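Local coordinates for DUF411 domain-containing protein (Pseudomonas aeruginosa, PDB 6WJE), which is of unknown function but binds copper and zinc ions, consistent with a role in metal handling, at residues L3-H8 with N26-T31; R9-G14 with D32-D37; D81-A86 with V109-S114. All coordinates share one frame; numbering follows the deposited sequence. Where two conformers were deposited one is given.

Contact 1: L3-H8 with N26-T31; sequences LAIDVH and NGFKVT. With ZN (zinc ion), chain K.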
loop_
_atom_site.group_PDB
_atom_site.type_symbol
_atom_site.label_atom_id
_atom_site.label_comp_id
_atom_site.label_asym_id
_atom_site.label_seq_id
_atom_site.Cartn_x
_atom_site.Cartn_y
_atom_site.Cartn_z
ATOM N N LEU A 3 -6.207 -11.249 -9.107
ATOM C CA LEU A 3 -5.507 -11.075 -7.846
ATOM C C LEU A 3 -6.457 -10.525 -6.780
ATOM O O LEU A 3 -7.327 -9.695 -7.054
ATOM C CB LEU A 3 -4.297 -10.167 -8.049
ATOM C CG LEU A 3 -3.309 -10.679 -9.111
ATOM C CD1 LEU A 3 -2.056 -9.867 -9.069
ATOM C CD2 LEU A 3 -2.978 -12.139 -8.901
ATOM N N ALA A 4 -6.312 -11.020 -5.569
ATOM C CA ALA A 4 -7.158 -10.659 -4.452
ATOM C C ALA A 4 -6.340 -9.895 -3.418
ATOM O O ALA A 4 -5.183 -10.243 -3.160
ATOM C CB ALA A 4 -7.744 -11.929 -3.830
ATOM N N ILE A 5 -6.923 -8.843 -2.841
ATOM C CA ILE A 5 -6.250 -8.082 -1.797
ATOM C C ILE A 5 -7.258 -7.725 -0.706
ATOM O O ILE A 5 -8.399 -7.350 -0.988
ATOM C CB ILE A 5 -5.549 -6.823 -2.363
ATOM C CG1 ILE A 5 -4.763 -6.135 -1.243
ATOM C CG2 ILE A 5 -6.568 -5.885 -2.993
ATOM C CD1 ILE A 5 -3.829 -5.066 -1.678
ATOM N N ASP A 6 -6.829 -7.859 0.541
ATOM C CA ASP A 6 -7.659 -7.648 1.719
ATOM C C ASP A 6 -7.187 -6.341 2.335
ATOM O O ASP A 6 -6.017 -6.232 2.708
ATOM C CB ASP A 6 -7.486 -8.808 2.708
ATOM C CG ASP A 6 -8.513 -8.824 3.820
ATOM O OD1 ASP A 6 -9.687 -9.122 3.547
ATOM O OD2 ASP A 6 -8.179 -8.632 5.004
ATOM N N VAL A 7 -8.074 -5.346 2.415
ATOM C CA VAL A 7 -7.717 -4.011 2.882
ATOM C C VAL A 7 -8.476 -3.716 4.170
ATOM O O VAL A 7 -9.675 -3.992 4.254
ATOM C CB VAL A 7 -7.992 -2.950 1.801
ATOM C CG1 VAL A 7 -7.634 -1.552 2.298
ATOM C CG2 VAL A 7 -7.158 -3.275 0.586
ATOM N N HIS A 8 -7.766 -3.223 5.185
ATOM C CA HIS A 8 -8.373 -2.687 6.399
ATOM C C HIS A 8 -8.113 -1.181 6.403
ATOM O O HIS A 8 -7.003 -0.730 6.092
ATOM C CB HIS A 8 -7.805 -3.308 7.726
ATOM C CG HIS A 8 -8.072 -4.789 7.917
ATOM N ND1 HIS A 8 -8.780 -5.334 8.988
ATOM C CD2 HIS A 8 -7.681 -5.840 7.164
ATOM C CE1 HIS A 8 -8.829 -6.647 8.851
ATOM N NE2 HIS A 8 -8.162 -6.978 7.761
ATOM N N ASN A 26 -7.981 -1.616 -11.984
ATOM C CA ASN A 26 -6.885 -2.406 -12.531
ATOM C C ASN A 26 -7.149 -3.910 -12.432
ATOM O O ASN A 26 -6.204 -4.698 -12.576
ATOM C CB ASN A 26 -5.547 -2.035 -11.866
ATOM C CG ASN A 26 -4.930 -0.748 -12.467
ATOM O OD1 ASN A 26 -4.614 -0.691 -13.661
ATOM N ND2 ASN A 26 -4.781 0.284 -11.641
ATOM N N GLY A 27 -8.373 -4.326 -12.058
ATOM C CA GLY A 27 -8.703 -5.735 -12.073
ATOM C C GLY A 27 -8.555 -6.499 -10.770
ATOM O O GLY A 27 -8.791 -7.717 -10.760
ATOM N N PHE A 28 -8.106 -5.863 -9.694
ATOM C CA PHE A 28 -7.998 -6.580 -8.437
ATOM C C PHE A 28 -9.370 -6.857 -7.834
ATOM O O PHE A 28 -10.289 -6.038 -7.917
ATOM C CB PHE A 28 -7.151 -5.778 -7.456
ATOM C CG PHE A 28 -5.694 -5.761 -7.783
ATOM C CD1 PHE A 28 -5.208 -4.994 -8.826
ATOM C CD2 PHE A 28 -4.801 -6.452 -7.000
ATOM C CE1 PHE A 28 -3.860 -4.968 -9.112
ATOM C CE2 PHE A 28 -3.449 -6.421 -7.275
ATOM C CZ PHE A 28 -2.983 -5.668 -8.324
ATOM N N LYS A 29 -9.497 -8.015 -7.200
ATOM C CA LYS A 29 -10.668 -8.304 -6.384
ATOM C C LYS A 29 -10.322 -7.817 -4.983
ATOM O O LYS A 29 -9.392 -8.338 -4.363
ATOM C CB LYS A 29 -10.999 -9.795 -6.399
ATOM C CG LYS A 29 -12.359 -10.151 -5.791
ATOM C CD LYS A 29 -12.266 -10.870 -4.454
ATOM C CE LYS A 29 -13.651 -10.997 -3.778
ATOM N NZ LYS A 29 -14.191 -9.701 -3.201
ATOM N N VAL A 30 -11.014 -6.781 -4.504
ATOM C CA VAL A 30 -10.674 -6.142 -3.239
ATOM C C VAL A 30 -11.761 -6.471 -2.224
ATOM O O VAL A 30 -12.947 -6.289 -2.509
ATOM C CB VAL A 30 -10.522 -4.617 -3.400
ATOM C CG1 VAL A 30 -10.047 -3.989 -2.100
ATOM C CG2 VAL A 30 -9.554 -4.270 -4.518
ATOM N N THR A 31 -11.365 -6.942 -1.041
ATOM C CA THR A 31 -12.257 -6.959 0.114
ATOM C C THR A 31 -11.904 -5.794 1.040
ATOM O O THR A 31 -10.751 -5.650 1.469
ATOM C CB THR A 31 -12.222 -8.285 0.887
ATOM O OG1 THR A 31 -10.991 -8.392 1.593
ATOM C CG2 THR A 31 -12.434 -9.504 -0.039
HETATM ZN ZN ZN K . -9.901 -10.003 5.471
HETATM O O HOH W 1 -11.643 -11.740 5.204
#
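Ile5 and Val30 sit side by side on neighbouring parallel strands with their side chains pointing the same way, and their CG2 methyls meet at 3.7 Å. The other branch of Val30 serves the next residue but one along strand 4-9: its CG1 lies 4.0 Å from Val7 CG2. Trp19 and Ile20 of helix 14-25 close over this aliphatic face.

Just before the strands begin, Leu3 meets Phe28 through the root of its side chain: Leu3 CB is 3.9 Å from Phe28 CD2 and comes at the ring obliquely. Helix 70-78 touches both residues, Leu74 reaching Leu3 and Ala70 reaching Phe28.

The other face carries Ala4, Lys29, Asp6 and Thr31, and its Asp6 end is polar. With CG anti to the backbone N (chi1 -168°), Asp6 brings both carboxylate oxygens to one zinc ion, OD1 at 2.1 Å and OD2 at 2.2 Å. Thr31 holds OG1 between its backbone N and carbonyl carbon, a rotation that brings it to 2.5 Å from Asp6 OD1. His8 NE2 makes a weak hydrogen bond to Asp6 OD2. His33 and a water add to the zinc shell.

Between the faces runs a backbone ladder in which Leu3 O and Ile5 O accept from Lys29 N and Thr31 N, while Ile5 N (2.9 Å to Lys29 O) and Val7 N (2.9 Å to Thr31 O) bond in the other direction. Gly27, at positive phi, is the C' residue of the Schellman motif ending helix 14-25, where the chain turns into the second strand. Strand 4-9, helix 14-25 and strand 29-34 thus form a beta-alpha-beta unit, consistent with the opening half of a thioredoxin-like fold.

Contact 2: R9-G14 with D32-D37; sequences RDANCG and DHVEAD. With ZN (zinc ion), chain L; ZN (zinc ion), chain K.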
loop_
_atom_site.group_PDB
_atom_site.type_symbol
_atom_site.label_atom_id
_atom_site.label_comp_id
_atom_site.label_asym_id
_atom_site.label_seq_id
_atom_site.Cartn_x
_atom_site.Cartn_y
_atom_site.Cartn_z
ATOM N N ARG A 9 -9.131 -0.400 6.758
ATOM C CA ARG A 9 -8.992 1.049 6.796
ATOM C C ARG A 9 -10.085 1.623 7.678
ATOM O O ARG A 9 -11.078 0.960 7.986
ATOM C CB ARG A 9 -9.038 1.669 5.402
ATOM C CG ARG A 9 -10.181 1.177 4.570
ATOM C CD ARG A 9 -11.247 2.169 4.584
ATOM N NE ARG A 9 -12.391 1.757 3.792
ATOM C CZ ARG A 9 -13.567 2.380 3.841
ATOM N NH1 ARG A 9 -13.732 3.430 4.651
ATOM N NH2 ARG A 9 -14.576 1.960 3.089
ATOM N N ASP A 10 -9.885 2.877 8.057
ATOM C CA ASP A 10 -10.853 3.627 8.847
ATOM C C ASP A 10 -12.070 4.046 8.018
ATOM O O ASP A 10 -11.993 4.251 6.801
ATOM C CB ASP A 10 -10.148 4.842 9.459
ATOM C CG ASP A 10 -11.044 5.663 10.356
ATOM O OD1 ASP A 10 -11.216 5.295 11.546
ATOM O OD2 ASP A 10 -11.555 6.704 9.867
ATOM N N ALA A 11 -13.214 4.196 8.706
ATOM C CA ALA A 11 -14.471 4.515 8.017
ATOM C C ALA A 11 -14.434 5.876 7.343
ATOM O O ALA A 11 -15.127 6.093 6.346
ATOM C CB ALA A 11 -15.645 4.483 8.995
ATOM N N ASN A 12 -13.615 6.789 7.843
ATOM C CA ASN A 12 -13.568 8.146 7.332
ATOM C C ASN A 12 -12.295 8.410 6.511
ATOM O O ASN A 12 -11.812 9.538 6.453
ATOM C CB ASN A 12 -13.698 9.104 8.522
ATOM C CG ASN A 12 -14.285 10.446 8.150
ATOM O OD1 ASN A 12 -15.325 10.524 7.476
ATOM N ND2 ASN A 12 -13.645 11.522 8.626
ATOM N N CYS A 13 -11.728 7.383 5.879
ATOM C CA CYS A 13 -10.513 7.541 5.069
ATOM C C CYS A 13 -10.948 7.482 3.619
ATOM O O CYS A 13 -11.045 6.411 3.018
ATOM C CB CYS A 13 -9.420 6.508 5.373
ATOM S SG CYS A 13 -7.805 6.796 4.413
ATOM N N GLY A 14 -11.188 8.652 3.064
ATOM C CA GLY A 14 -11.633 8.758 1.707
ATOM C C GLY A 14 -10.556 8.496 0.684
ATOM O O GLY A 14 -10.849 7.873 -0.340
ATOM N N ASP A 32 -12.912 -4.982 1.337
ATOM C CA ASP A 32 -12.819 -3.740 2.102
ATOM C C ASP A 32 -13.291 -3.967 3.540
ATOM O O ASP A 32 -14.483 -4.161 3.778
ATOM C CB ASP A 32 -13.662 -2.685 1.394
ATOM C CG ASP A 32 -13.550 -1.320 2.005
ATOM O OD1 ASP A 32 -12.817 -1.173 3.006
ATOM O OD2 ASP A 32 -14.219 -0.387 1.473
ATOM N N HIS A 33 -12.366 -3.975 4.490
ATOM C CA HIS A 33 -12.698 -4.070 5.911
ATOM C C HIS A 33 -12.609 -2.688 6.524
ATOM O O HIS A 33 -11.506 -2.158 6.687
ATOM C CB HIS A 33 -11.742 -4.988 6.669
ATOM C CG HIS A 33 -11.763 -6.408 6.227
ATOM N ND1 HIS A 33 -12.913 -7.165 6.205
ATOM C CD2 HIS A 33 -10.762 -7.223 5.824
ATOM C CE1 HIS A 33 -12.620 -8.387 5.795
ATOM N NE2 HIS A 33 -11.320 -8.449 5.563
ATOM N N VAL A 34 -13.740 -2.132 6.944
ATOM C CA VAL A 34 -13.678 -0.924 7.756
ATOM C C VAL A 34 -13.306 -1.324 9.180
ATOM O O VAL A 34 -13.970 -2.162 9.797
ATOM C CB VAL A 34 -15.010 -0.165 7.703
ATOM C CG1 VAL A 34 -14.981 1.018 8.632
ATOM C CG2 VAL A 34 -15.278 0.290 6.267
ATOM N N GLU A 35 -12.176 -0.787 9.649
ATOM C CA GLU A 35 -11.655 -1.100 11.005
ATOM C C GLU A 35 -11.117 0.183 11.643
ATOM O O GLU A 35 -10.301 0.871 10.998
ATOM C CB GLU A 35 -10.555 -2.161 10.922
ATOM C CG GLU A 35 -11.053 -3.520 10.465
ATOM C CD GLU A 35 -12.043 -4.184 11.406
ATOM O OE1 GLU A 35 -11.946 -3.948 12.627
ATOM O OE2 GLU A 35 -12.909 -4.935 10.915
ATOM N N ALA A 36 -11.568 0.479 12.863
ATOM C CA ALA A 36 -11.138 1.668 13.590
ATOM C C ALA A 36 -9.795 1.510 14.279
ATOM O O ALA A 36 -9.319 2.478 14.877
ATOM C CB ALA A 36 -12.181 2.084 14.624
ATOM N N ASP A 37 -9.163 0.332 14.204
ATOM C CA ASP A 37 -7.992 0.008 15.020
ATOM C C ASP A 37 -6.822 -0.419 14.123
ATOM O O ASP A 37 -6.388 -1.571 14.139
ATOM C CB ASP A 37 -8.343 -1.097 16.013
ATOM C CG ASP A 37 -7.406 -1.147 17.202
ATOM O OD1 ASP A 37 -6.249 -0.681 17.064
ATOM O OD2 ASP A 37 -7.827 -1.678 18.266
HETATM ZN ZN ZN L . -12.238 6.443 12.919
HETATM ZN ZN ZN K . -9.901 -10.003 5.471
HETATM O O HOH W 1 -11.643 -11.740 5.204
#
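Arg9 reaches across to Asp32 and grips it side-on, one nitrogen to each carboxylate oxygen. From CB, which leaves on the same face of the sheet as Val34, the side chain places CG between the backbone N and the carbonyl carbon (chi1 48°) and bends at chi2, which lays the methylenes beside Asp32: Arg9 CG is 3.9 Å and CD 4.0 Å from Asp32 OD1. Arg9 NE then bonds Asp32 OD1 at 3.1 Å, somewhat bent and tilted from the guanidinium plane. CZ lies beneath a methyl, Val34 CG2, which sits 3.6 Å above the plane over its centre. Arg9 NH2 makes the straighter arm of the salt bridge, 2.9 Å from Asp32 OD2 at 175°, in plane and on the syn lone pair.

Arg9 NH1 turns back into its own segment and bonds Asp10 O at 2.9 Å, while Cys13 N reaches that oxygen from the opposite face, closing a type I turn. This turn leads to Cys13 at the N-cap of helix 14-25, disulfide-bonded to Cys16: a CXXC pair at the head of the first helix, consistent with a thioredoxin-like fold.

Asp10 OD2 takes Asn12 N in an Asx turn, and OD1 binds a zinc ion. Within the turn, Ala11 CB packs on Val34 CG1 at 3.5 Å. His33 NE2 binds the zinc ion that Asp6 also holds, while His33 O accepts from Arg9 N and Glu35 N bonds Arg9 O.

Contact 3: D81-A86 with V109-S114; sequences DLVGAA and VGLTRS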
loop_
_atom_site.group_PDB
_atom_site.type_symbol
_atom_site.label_atom_id
_atom_site.label_comp_id
_atom_site.label_asym_id
_atom_site.label_seq_id
_atom_site.Cartn_x
_atom_site.Cartn_y
_atom_site.Cartn_z
ATOM N N ASP A 81 11.981 -12.533 -1.274
ATOM C CA ASP A 81 12.715 -11.962 -0.145
ATOM C C ASP A 81 11.950 -10.866 0.604
ATOM O O ASP A 81 12.411 -10.433 1.677
ATOM C CB ASP A 81 14.047 -11.377 -0.614
ATOM C CG ASP A 81 13.882 -10.297 -1.703
ATOM O OD1 ASP A 81 13.137 -10.504 -2.691
ATOM O OD2 ASP A 81 14.515 -9.227 -1.555
ATOM N N LEU A 82 10.801 -10.413 0.087
ATOM C CA LEU A 82 10.070 -9.281 0.649
ATOM C C LEU A 82 8.820 -9.759 1.356
ATOM O O LEU A 82 8.089 -10.609 0.844
ATOM C CB LEU A 82 9.653 -8.264 -0.421
ATOM C CG LEU A 82 10.795 -7.589 -1.195
ATOM C CD1 LEU A 82 10.244 -6.698 -2.306
ATOM C CD2 LEU A 82 11.780 -6.853 -0.292
ATOM N N VAL A 83 8.570 -9.185 2.531
ATOM C CA VAL A 83 7.379 -9.500 3.299
ATOM C C VAL A 83 6.337 -8.405 3.182
ATOM O O VAL A 83 5.211 -8.570 3.673
ATOM C CB VAL A 83 7.725 -9.737 4.790
ATOM C CG1 VAL A 83 8.563 -10.995 4.972
ATOM C CG2 VAL A 83 8.455 -8.557 5.375
ATOM N N GLY A 84 6.659 -7.314 2.492
ATOM C CA GLY A 84 5.734 -6.205 2.349
ATOM C C GLY A 84 6.365 -5.095 1.535
ATOM O O GLY A 84 7.550 -5.142 1.182
ATOM N N ALA A 85 5.518 -4.149 1.146
ATOM C CA ALA A 85 5.944 -2.918 0.505
ATOM C C ALA A 85 5.092 -1.800 1.084
ATOM O O ALA A 85 3.917 -2.003 1.427
ATOM C CB ALA A 85 5.816 -2.965 -1.023
ATOM N N ALA A 86 5.702 -0.629 1.219
ATOM C CA ALA A 86 5.065 0.521 1.845
ATOM C C ALA A 86 5.288 1.791 1.023
ATOM O O ALA A 86 6.354 1.982 0.429
ATOM C CB ALA A 86 5.576 0.726 3.267
ATOM N N VAL A 109 8.854 1.137 -0.841
ATOM C CA VAL A 109 9.927 0.572 -0.042
ATOM C C VAL A 109 9.484 -0.816 0.376
ATOM O O VAL A 109 8.477 -0.968 1.082
ATOM C CB VAL A 109 10.284 1.431 1.176
ATOM C CG1 VAL A 109 11.615 0.962 1.729
ATOM C CG2 VAL A 109 10.387 2.880 0.792
ATOM N N GLY A 110 10.192 -1.828 -0.122
ATOM C CA GLY A 110 9.954 -3.182 0.313
ATOM C C GLY A 110 10.689 -3.443 1.617
ATOM O O GLY A 110 11.676 -2.782 1.947
ATOM N N LEU A 111 10.147 -4.355 2.415
ATOM C CA LEU A 111 10.800 -4.800 3.638
ATOM C C LEU A 111 11.196 -6.267 3.507
ATOM O O LEU A 111 10.392 -7.103 3.082
ATOM C CB LEU A 111 9.901 -4.594 4.860
ATOM C CG LEU A 111 10.540 -4.876 6.222
ATOM C CD1 LEU A 111 11.692 -3.920 6.548
ATOM C CD2 LEU A 111 9.504 -4.900 7.330
ATOM N N THR A 112 12.425 -6.587 3.888
ATOM C CA THR A 112 12.895 -7.958 3.763
ATOM C C THR A 112 12.480 -8.765 4.988
ATOM O O THR A 112 12.052 -8.214 6.011
ATOM C CB THR A 112 14.422 -8.009 3.638
ATOM O OG1 THR A 112 15.005 -7.576 4.878
ATOM C CG2 THR A 112 14.915 -7.118 2.490
ATOM N N ARG A 113 12.633 -10.093 4.863
ATOM C CA ARG A 113 12.352 -11.008 5.968
ATOM C C ARG A 113 12.985 -10.522 7.267
ATOM O O ARG A 113 12.343 -10.498 8.319
ATOM C CB ARG A 113 12.865 -12.408 5.628
ATOM C CG ARG A 113 12.262 -13.009 4.365
ATOM C CD ARG A 113 12.664 -14.480 4.198
ATOM N NE ARG A 113 13.187 -14.757 2.867
ATOM C CZ ARG A 113 14.377 -14.350 2.438
ATOM N NH1 ARG A 113 15.161 -13.641 3.237
ATOM N NH2 ARG A 113 14.783 -14.648 1.210
ATOM N N SER A 114 14.249 -10.123 7.203
ATOM C CA SER A 114 15.028 -9.775 8.386
ATOM C C SER A 114 14.912 -8.305 8.764
ATOM O O SER A 114 15.624 -7.856 9.669
ATOM C CB SER A 114 16.497 -10.184 8.216
ATOM O OG SER A 114 17.062 -9.552 7.095
#
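Ala86 and Val109 form a hydrogen-bonded antiparallel pair, with Ala86 N giving to Val109 O at 2.8 Å and Val109 N returning to Ala86 O at 2.9 Å. Farther along, the pairing is distorted. Leu111 serves two successive residues: its O accepts from Val83 N at 2.8 Å, while its N bonds Gly84 O at 3.0 Å from well above the carbonyl plane. This is consistent with a bulge where the chain turns a corner at Val83. A last, longer bond from Arg113 N to Asp81 O, 3.2 Å, closes the end of the ladder.

Several of these acceptors also receive CA-H contacts. Leu82 CA approaches Leu111 O, and Gly110 CA lies 3.2 Å from Gly84 O. The Leu82 side chain folds over the strand, its CD2 3.7 Å from Leu111 O, and continues towards Leu76 and Leu120. Val83 CG2, held between its backbone N and carbonyl carbon (chi1 -67° for CG1), comes to 4.2 Å from Leu111 CB.

The polar side chains find partners elsewhere. Thr112 OG1 accepts from Gln116 N, and Asp81 OD2 forms a salt bridge with Arg79. In one of its two conformers Arg113 lays a guanidinium face over Asp81 CA without touching the carboxylate. On their far sides the two strands bond to further strands, Val83 and Ala85 to Phe63, Ala85 to Glu65, and Gly110 to Ser118. Peptide groups therefore supply the bonding across this contact, while side chains add apolar packing; its antiparallel join rests on main-chain satisfaction rather than charge.

Contacts 1 and 2 are successive parts of one pairing, strand 4-9 against strand 29-34, and share the zinc ion bound by Asp6 and His33; their backbones meet where Val7 O takes His33 N. Contacts 1 and 3 are partly buried, contact 3 with more buried residues; contact 2 is at the surface, dominated by a salt bridge, a turn and metal ligands. Contact 3 lies in the same mixed sheet but on the opposite side of the chain's centre from contact 2, about 24 Å between centres. It is antiparallel and has no metal. Ionic and metal bonds cross between the segments near strand 29-34, whereas those across contact 3 are main-chain.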